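Local structure of putative capsular polysaccharide biosynthesis protein (6EWJ) at residues D195-F201 against G212-K218; H238-K242 against W253-I257. The protein is a putative sugar aminotransferase of pneumococcal teichoic acid biosynthesis, probably transferring amino groups with the help of pyridoxal phosphate. All coordinates share one frame. Residue numbers count along the deposited sequence, not the author numbering.

Contact 1: D195-F201 against G212-K218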
ATOM      1  N   ASP A 195     -23.106  -3.577  -5.808  1.00 24.44           N
ATOM      2  CA  ASP A 195     -23.131  -2.408  -4.922  1.00 24.84           C
ATOM      3  C   ASP A 195     -21.780  -1.683  -4.881  1.00 23.36           C
ATOM      4  O   ASP A 195     -21.683  -0.463  -5.038  1.00 23.96           O
ATOM      5  CB  ASP A 195     -23.590  -2.823  -3.530  1.00 25.47           C
ATOM      6  CG  ASP A 195     -24.991  -3.356  -3.520  1.00 26.62           C
ATOM      7  OD1 ASP A 195     -25.897  -2.739  -4.142  1.00 27.98           O
ATOM      8  OD2 ASP A 195     -25.228  -4.401  -2.863  1.00 26.39           O
ATOM      9  N   PHE A 196     -20.728  -2.444  -4.705  1.00 22.27           N
ATOM     10  CA  PHE A 196     -19.351  -1.941  -4.810  1.00 20.67           C
ATOM     11  C   PHE A 196     -18.572  -2.906  -5.690  1.00 19.84           C
ATOM     12  O   PHE A 196     -18.911  -4.116  -5.753  1.00 19.95           O
ATOM     13  CB  PHE A 196     -18.660  -1.856  -3.422  1.00 20.51           C
ATOM     14  CG  PHE A 196     -19.262  -0.871  -2.480  1.00 21.04           C
ATOM     15  CD1 PHE A 196     -20.401  -1.194  -1.752  1.00 22.00           C
ATOM     16  CD2 PHE A 196     -18.669   0.353  -2.266  1.00 21.08           C
ATOM     17  CE1 PHE A 196     -20.959  -0.289  -0.874  1.00 22.60           C
ATOM     18  CE2 PHE A 196     -19.200   1.267  -1.372  1.00 21.79           C
ATOM     19  CZ  PHE A 196     -20.356   0.953  -0.677  1.00 22.70           C
ATOM     20  N   THR A 197     -17.526  -2.394  -6.339  1.00 19.03           N
ATOM     21  CA  THR A 197     -16.652  -3.209  -7.178  1.00 18.59           C
ATOM     22  C   THR A 197     -15.176  -2.852  -6.942  1.00 18.28           C
ATOM     23  O   THR A 197     -14.821  -1.660  -6.902  1.00 18.28           O
ATOM     24  CB  THR A 197     -17.013  -3.062  -8.675  1.00 18.84           C
ATOM     25  OG1 THR A 197     -18.411  -3.351  -8.864  1.00 18.94           O
ATOM     26  CG2 THR A 197     -16.187  -3.989  -9.551  1.00 18.26           C
ATOM     27  N   SER A 198     -14.323  -3.873  -6.839  1.00 17.83           N
ATOM     28  CA  SER A 198     -12.860  -3.692  -6.956  1.00 17.73           C
ATOM     29  C   SER A 198     -12.306  -4.193  -8.275  1.00 17.03           C
ATOM     30  O   SER A 198     -12.639  -5.265  -8.733  1.00 17.07           O
ATOM     31  CB  SER A 198     -12.064  -4.419  -5.820  1.00 17.87           C
ATOM     32  OG  SER A 198     -12.530  -5.735  -5.698  1.00 19.80           O
ATOM     33  N   PHE A 199     -11.386  -3.432  -8.814  1.00 16.77           N
ATOM     34  CA  PHE A 199     -10.641  -3.757 -10.006  1.00 16.59           C
ATOM     35  C   PHE A 199      -9.157  -3.836  -9.727  1.00 16.39           C
ATOM     36  O   PHE A 199      -8.642  -3.196  -8.778  1.00 16.43           O
ATOM     37  CB  PHE A 199     -10.854  -2.654 -11.053  1.00 17.00           C
ATOM     38  CG  PHE A 199     -12.257  -2.585 -11.611  1.00 17.34           C
ATOM     39  CD1 PHE A 199     -12.675  -3.483 -12.568  1.00 17.60           C
ATOM     40  CD2 PHE A 199     -13.148  -1.571 -11.205  1.00 18.06           C
ATOM     41  CE1 PHE A 199     -13.981  -3.442 -13.090  1.00 18.15           C
ATOM     42  CE2 PHE A 199     -14.441  -1.507 -11.726  1.00 18.10           C
ATOM     43  CZ  PHE A 199     -14.837  -2.429 -12.677  1.00 18.73           C
ATOM     44  N   SER A 200      -8.448  -4.554 -10.592  1.00 16.35           N
ATOM     45  CA  SER A 200      -7.008  -4.771 -10.420  1.00 16.29           C
ATOM     46  C   SER A 200      -6.355  -4.283 -11.703  1.00 16.77           C
ATOM     47  O   SER A 200      -6.801  -4.639 -12.774  1.00 17.36           O
ATOM     48  CB  SER A 200      -6.624  -6.239 -10.267  1.00 15.81           C
ATOM     49  OG  SER A 200      -5.215  -6.403 -10.218  1.00 16.18           O
ATOM     50  N   PHE A 201      -5.237  -3.582 -11.528  1.00 16.79           N
ATOM     51  CA  PHE A 201      -4.376  -3.156 -12.609  1.00 17.62           C
ATOM     52  C   PHE A 201      -2.980  -3.718 -12.406  1.00 17.92           C
ATOM     53  O   PHE A 201      -1.965  -3.128 -12.834  1.00 17.77           O
ATOM     54  CB  PHE A 201      -4.313  -1.595 -12.681  1.00 18.05           C
ATOM     55  CG  PHE A 201      -5.613  -0.897 -12.497  1.00 17.97           C
ATOM     56  CD1 PHE A 201      -6.795  -1.352 -13.080  1.00 18.87           C
ATOM     57  CD2 PHE A 201      -5.648   0.297 -11.831  1.00 18.63           C
ATOM     58  CE1 PHE A 201      -7.989  -0.655 -12.916  1.00 18.94           C
ATOM     59  CE2 PHE A 201      -6.838   1.035 -11.712  1.00 18.87           C
ATOM     60  CZ  PHE A 201      -7.998   0.536 -12.216  1.00 18.99           C
ATOM     61  N   GLY A 212      -1.674  -1.631  -9.085  1.00 17.87           N
ATOM     62  CA  GLY A 212      -2.740  -0.688  -8.907  1.00 17.04           C
ATOM     63  C   GLY A 212      -4.090  -1.368  -8.876  1.00 16.64           C
ATOM     64  O   GLY A 212      -4.227  -2.579  -9.118  1.00 17.02           O
ATOM     65  N   GLY A 213      -5.100  -0.584  -8.546  1.00 15.81           N
ATOM     66  CA  GLY A 213      -6.450  -1.014  -8.623  1.00 15.45           C
ATOM     67  C   GLY A 213      -7.355   0.111  -8.237  1.00 15.58           C
ATOM     68  O   GLY A 213      -6.916   1.302  -8.082  1.00 15.14           O
ATOM     69  N   SER A 214      -8.639  -0.214  -8.205  1.00 15.45           N
ATOM     70  CA  SER A 214      -9.624   0.772  -7.848  1.00 15.91           C
ATOM     71  C   SER A 214     -10.810   0.192  -7.120  1.00 15.90           C
ATOM     72  O   SER A 214     -11.140  -0.990  -7.294  1.00 17.08           O
ATOM     73  CB  SER A 214     -10.088   1.549  -9.125  1.00 16.02           C
ATOM     74  OG  SER A 214     -10.892   0.705  -9.967  1.00 15.77           O
ATOM     75  N   ALA A 215     -11.497   1.072  -6.406  1.00 16.44           N
ATOM     76  CA  ALA A 215     -12.832   0.847  -5.846  1.00 16.98           C
ATOM     77  C   ALA A 215     -13.828   1.803  -6.478  1.00 17.64           C
ATOM     78  O   ALA A 215     -13.579   3.009  -6.627  1.00 17.99           O
ATOM     79  CB  ALA A 215     -12.836   1.095  -4.357  1.00 17.52           C
ATOM     80  N   THR A 216     -14.983   1.273  -6.801  1.00 18.48           N
ATOM     81  CA  THR A 216     -16.095   2.084  -7.196  1.00 19.93           C
ATOM     82  C   THR A 216     -17.400   1.464  -6.676  1.00 20.98           C
ATOM     83  O   THR A 216     -17.391   0.396  -6.044  1.00 20.89           O
ATOM     84  CB  THR A 216     -16.105   2.300  -8.732  1.00 20.17           C
ATOM     85  OG1 THR A 216     -17.036   3.339  -9.089  1.00 20.41           O
ATOM     86  CG2 THR A 216     -16.450   0.990  -9.475  1.00 19.96           C
ATOM     87  N   TRP A 217     -18.511   2.149  -6.962  1.00 22.11           N
ATOM     88  CA  TRP A 217     -19.813   1.753  -6.493  1.00 23.47           C
ATOM     89  C   TRP A 217     -20.859   2.201  -7.491  1.00 24.80           C
ATOM     90  O   TRP A 217     -20.719   3.246  -8.123  1.00 25.21           O
ATOM     91  CB  TRP A 217     -20.130   2.320  -5.100  1.00 24.19           C
ATOM     92  CG  TRP A 217     -20.025   3.815  -4.987  1.00 24.52           C
ATOM     93  CD1 TRP A 217     -21.044   4.743  -5.167  1.00 26.17           C
ATOM     94  CD2 TRP A 217     -18.861   4.548  -4.650  1.00 23.97           C
ATOM     95  NE1 TRP A 217     -20.550   6.026  -4.976  1.00 26.15           N
ATOM     96  CE2 TRP A 217     -19.210   5.922  -4.649  1.00 25.34           C
ATOM     97  CE3 TRP A 217     -17.532   4.185  -4.379  1.00 23.57           C
ATOM     98  CZ2 TRP A 217     -18.283   6.909  -4.369  1.00 25.04           C
ATOM     99  CZ3 TRP A 217     -16.595   5.198  -4.105  1.00 23.23           C
ATOM    100  CH2 TRP A 217     -16.982   6.528  -4.105  1.00 23.95           C
ATOM    101  N   LYS A 218     -21.925   1.433  -7.610  1.00 26.32           N
ATOM    102  CA  LYS A 218     -22.975   1.841  -8.521  1.00 28.40           C
ATOM    103  C   LYS A 218     -23.814   2.974  -7.901  1.00 29.14           C
ATOM    104  O   LYS A 218     -23.957   3.077  -6.683  1.00 28.93           O
ATOM    105  CB  LYS A 218     -23.797   0.638  -8.985  1.00 29.83           C
ATOM    106  CG  LYS A 218     -24.875   0.150  -8.049  1.00 31.35           C
ATOM    107  CD  LYS A 218     -25.547  -1.059  -8.704  1.00 32.65           C
ATOM    108  CE  LYS A 218     -26.705  -1.573  -7.878  1.00 34.44           C
ATOM    109  NZ  LYS A 218     -27.164  -2.848  -8.484  1.00 35.74           N
TER
HETATM  110  O   HOH W   1     -23.880   1.151  -4.721  1.00 14.67           O
HETATM  111  O   HOH W   2      -4.099  -5.693  -7.746  1.00 19.75           O

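Contact 2: H238-K242 against W253-I257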
ATOM      1  N   HIS A 238      -3.819   7.769   5.588  1.00 19.64           N
ATOM      2  CA  HIS A 238      -3.505   7.970   6.993  1.00 20.08           C
ATOM      3  C   HIS A 238      -4.634   8.519   7.851  1.00 20.86           C
ATOM      4  O   HIS A 238      -4.419   8.918   9.008  1.00 21.85           O
ATOM      5  CB  HIS A 238      -2.254   8.866   7.153  1.00 20.54           C
ATOM      6  CG  HIS A 238      -1.002   8.286   6.563  1.00 20.22           C
ATOM      7  ND1 HIS A 238      -0.455   7.110   7.017  1.00 20.53           N
ATOM      8  CD2 HIS A 238      -0.138   8.766   5.635  1.00 20.20           C
ATOM      9  CE1 HIS A 238       0.675   6.872   6.370  1.00 20.30           C
ATOM     10  NE2 HIS A 238       0.880   7.861   5.517  1.00 19.99           N
ATOM     11  N   GLY A 239      -5.838   8.591   7.336  1.00 20.72           N
ATOM     12  CA  GLY A 239      -6.924   9.233   8.069  1.00 21.60           C
ATOM     13  C   GLY A 239      -6.852  10.747   8.089  1.00 22.11           C
ATOM     14  O   GLY A 239      -7.539  11.378   8.893  1.00 22.56           O
ATOM     15  N   GLN A 240      -6.059  11.325   7.187  1.00 22.07           N
ATOM     16  CA  GLN A 240      -5.771  12.748   7.192  1.00 23.31           C
ATOM     17  C   GLN A 240      -6.926  13.509   6.541  1.00 24.04           C
ATOM     18  O   GLN A 240      -7.455  13.074   5.508  1.00 23.91           O
ATOM     19  CB  GLN A 240      -4.439  13.055   6.487  1.00 22.97           C
ATOM     20  CG  GLN A 240      -4.042  14.532   6.603  1.00 24.11           C
ATOM     21  CD  GLN A 240      -2.615  14.885   6.171  1.00 24.40           C
ATOM     22  OE1 GLN A 240      -1.647  14.373   6.725  1.00 25.81           O
ATOM     23  NE2 GLN A 240      -2.490  15.758   5.188  1.00 24.66           N
ATOM     24  N   THR A 241      -7.355  14.585   7.177  1.00 25.69           N
ATOM     25  CA  THR A 241      -8.382  15.517   6.614  1.00 26.90           C
ATOM     26  C   THR A 241      -7.940  16.955   6.821  1.00 27.75           C
ATOM     27  O   THR A 241      -7.156  17.230   7.741  1.00 27.57           O
ATOM     28  CB  THR A 241      -9.766  15.375   7.322  1.00 28.09           C
ATOM     29  OG1 THR A 241      -9.649  15.774   8.698  1.00 29.26           O
ATOM     30  CG2 THR A 241     -10.267  13.938   7.283  1.00 27.98           C
ATOM     31  N   LYS A 242      -8.451  17.851   5.967  1.00 27.93           N
ATOM     32  CA  LYS A 242      -8.300  19.287   6.134  1.00 30.03           C
ATOM     33  C   LYS A 242      -9.668  19.942   6.013  1.00 30.69           C
ATOM     34  O   LYS A 242     -10.471  19.558   5.152  1.00 30.84           O
ATOM     35  CB  LYS A 242      -7.364  19.876   5.085  1.00 30.77           C
ATOM     36  CG  LYS A 242      -5.940  19.316   5.074  1.00 31.45           C
ATOM     37  CD  LYS A 242      -4.960  20.354   4.533  1.00 32.43           C
ATOM     38  CE  LYS A 242      -3.680  19.664   4.017  1.00 32.28           C
ATOM     39  NZ  LYS A 242      -2.644  19.539   5.034  1.00 31.89           N
ATOM     40  N   TRP A 253      -1.130  24.197   5.886  1.00 25.69           N
ATOM     41  CA  TRP A 253      -0.421  23.104   6.592  1.00 25.12           C
ATOM     42  C   TRP A 253      -1.351  22.276   7.491  1.00 25.10           C
ATOM     43  O   TRP A 253      -1.149  21.112   7.643  1.00 24.23           O
ATOM     44  CB  TRP A 253       0.786  23.680   7.403  1.00 25.34           C
ATOM     45  CG  TRP A 253       0.376  24.549   8.517  1.00 26.07           C
ATOM     46  CD1 TRP A 253       0.169  25.892   8.466  1.00 26.65           C
ATOM     47  CD2 TRP A 253       0.100  24.148   9.865  1.00 26.28           C
ATOM     48  NE1 TRP A 253      -0.248  26.350   9.673  1.00 27.61           N
ATOM     49  CE2 TRP A 253      -0.275  25.312  10.567  1.00 27.17           C
ATOM     50  CE3 TRP A 253       0.112  22.911  10.545  1.00 25.64           C
ATOM     51  CZ2 TRP A 253      -0.642  25.299  11.928  1.00 27.84           C
ATOM     52  CZ3 TRP A 253      -0.242  22.892  11.900  1.00 26.24           C
ATOM     53  CH2 TRP A 253      -0.615  24.104  12.576  1.00 27.34           C
ATOM     54  N   GLU A 254      -2.344  22.904   8.116  1.00 26.55           N
ATOM     55  CA  GLU A 254      -3.043  22.266   9.220  1.00 27.37           C
ATOM     56  C   GLU A 254      -3.998  21.141   8.794  1.00 26.74           C
ATOM     57  O   GLU A 254      -4.778  21.302   7.876  1.00 26.85           O
ATOM     58  CB  GLU A 254      -3.728  23.298  10.110  1.00 28.92           C
ATOM     59  CG  GLU A 254      -3.980  22.721  11.464  1.00 29.81           C
ATOM     60  CD  GLU A 254      -4.561  23.671  12.447  1.00 31.37           C
ATOM     61  OE1 GLU A 254      -4.682  24.873  12.121  1.00 32.42           O
ATOM     62  OE2 GLU A 254      -4.903  23.175  13.544  1.00 32.11           O
ATOM     63  N   TYR A 255      -3.871  20.003   9.452  1.00 26.25           N
ATOM     64  CA  TYR A 255      -4.711  18.837   9.182  1.00 25.77           C
ATOM     65  C   TYR A 255      -5.014  18.191  10.499  1.00 26.15           C
ATOM     66  O   TYR A 255      -4.404  18.537  11.521  1.00 26.61           O
ATOM     67  CB  TYR A 255      -4.012  17.823   8.275  1.00 24.42           C
ATOM     68  CG  TYR A 255      -2.722  17.235   8.808  1.00 24.18           C
ATOM     69  CD1 TYR A 255      -2.735  16.135   9.682  1.00 24.45           C
ATOM     70  CD2 TYR A 255      -1.468  17.708   8.383  1.00 23.97           C
ATOM     71  CE1 TYR A 255      -1.554  15.590  10.145  1.00 24.30           C
ATOM     72  CE2 TYR A 255      -0.279  17.126   8.821  1.00 23.96           C
ATOM     73  CZ  TYR A 255      -0.327  16.084   9.699  1.00 24.18           C
ATOM     74  OH  TYR A 255       0.844  15.509  10.189  1.00 24.29           O
ATOM     75  N   ASP A 256      -5.956  17.254  10.445  1.00 25.47           N
ATOM     76  CA  ASP A 256      -6.294  16.405  11.538  1.00 25.68           C
ATOM     77  C   ASP A 256      -6.129  14.951  11.040  1.00 24.78           C
ATOM     78  O   ASP A 256      -6.086  14.703   9.854  1.00 23.59           O
ATOM     79  CB  ASP A 256      -7.738  16.713  11.957  1.00 26.82           C
ATOM     80  CG  ASP A 256      -8.140  16.045  13.273  1.00 27.99           C
ATOM     81  OD1 ASP A 256      -7.275  15.497  14.007  1.00 28.78           O
ATOM     82  OD2 ASP A 256      -9.337  16.084  13.586  1.00 28.57           O
ATOM     83  N   ILE A 257      -6.051  14.024  11.966  1.00 24.87           N
ATOM     84  CA  ILE A 257      -6.058  12.599  11.664  1.00 24.41           C
ATOM     85  C   ILE A 257      -7.318  12.093  12.364  1.00 25.04           C
ATOM     86  O   ILE A 257      -7.410  12.190  13.568  1.00 25.50           O
ATOM     87  CB  ILE A 257      -4.786  11.923  12.218  1.00 24.13           C
ATOM     88  CG1 ILE A 257      -3.545  12.549  11.557  1.00 24.07           C
ATOM     89  CG2 ILE A 257      -4.827  10.411  12.075  1.00 23.35           C
ATOM     90  CD1 ILE A 257      -3.440  12.368  10.049  1.00 23.16           C
TER

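Contact 1: D195-F201 against G212-K218
Neighbouring antiparallel strands sort their side chains by alternation, and residues 195-201 and 212-218 make a compact example. Backbone hydrogen bonds Thr197 N to Thr216 O (2.8 Å), Thr216 N to Thr197 O (2.9 Å), Phe199 N to Ser214 O (2.9 Å) and Ser214 N to Phe199 O (3.0 Å) fix the register; Phe201 N to Gly212 O (2.8 Å) and Lys218 N to Asp195 O (3.2 Å) extend it at the two ends. On the face of Phe196, Ser198, Ala215 and Trp217, Phe196 takes an m rotamer and Trp217 a p rotamer. CB of Trp217 thereby rests 3.7 Å from CD2 of Phe196, an off-centre CH-pi contact, while the indole leads away so that its NE1 reaches Asp225. Met228 of helix 225-236 packs on both side chains. On the other face Phe199, also m, brings its ring edge to Ser214 OG (CD2 to OG 3.4 Å) and to the t-rotamer Thr216 (CE2 to CG2 3.9 Å). Gly213 matters for what it lacks: a CB there would clash with the carbonyl oxygen of Phe199, and its CA instead lies 3.9 Å from the ring centroid of Phe201, over the face. The extended Lys218 side chain leaves NZ 4.5 Å from Asp195 OD1, beyond a salt bridge; NZ bonds to Ile193 O, and Asp195 pairs with Arg170. Ser200 binds pyridoxal phosphate in another structure of this protein, though none is bound to this chain, and sits beside Ala64 and Lys205, the predicted cofactor lysine. Such a strand pair, with the cofactor site at its end, belongs to the central mixed sheet of fold-type I PLP-dependent aminotransferases.

Contact 2: H238-K242 against W253-I257
Two strands as short as 240-241 and 256-257 can be paired by a single hydrogen-bonded couple. Thr241 N donates to Asp256 O and Asp256 N donates to Thr241 O, both at 3.0 Å and nearly straight, so the amide and carbonyl groups of that couple are satisfied by each other. CA-H...O contacts add to these: Gly239 O lies 3.4 Å from Ile257 CA, and Asp256 O, already hydrogen-bonded, 3.3 Å from Gln240 CA. At the end where the connection leaves and returns, Lys242 NZ gives a weak hydrogen bond to Trp253 O (3.4 Å) and another weak one to Ser252 O. The result is a two-stranded antiparallel hairpin-like excursion, its strands linked by a connection containing helix 244-248, which reaches out from the body of the subunit to the dimer partner. Several other polar groups are met by that partner. Glu254 OE2 forms a salt bridge with Lys352 of the second subunit, whose NZ also donates to Tyr255 O. Asp256 OD2 bonds to Thr358 of the second subunit, whereas its OD1 accepts a weak bond from Ile257 N at 2.8 Å, bent to 129°. Within the chain, His238 and Gly239 hydrogen-bond through their backbones to Tyr262 and Val258. Packing fills in between: the Gln240 carboxamide lies over one face of the Tyr255 ring (Gln240 CD to Tyr255 CG 3.5 Å), and Ile257 CD1 comes within 3.8 Å of Gln240 CB. Gly239, with positive phi and psi, leads into the first strand; a CB there would be jammed against the carbonyl of His238. The imidazole of His238 meets Tyr90 of the second subunit edge-to-face.

In the fold
After helices 21-31 and 40-53, the chain lays down strand 58-61 and then the parallel strands of the central sheet before it reaches 196-200. Contact 1 closes a ten-residue loop, without helix or strand, that includes the predicted cofactor lysine Lys205, and places strand 213-217 between 196-200 and 58-61. The chain then runs through helix 225-236 into contact 2, which closes a second ten-residue excursion, this one holding helix 244-248, before the long helix 268-299. The two loops therefore lie in series, neither nested nor crossed, with centres about 25 Å apart. One belongs to the buried sheet; the other, about 31 Å from the chain centre, reaches the second subunit.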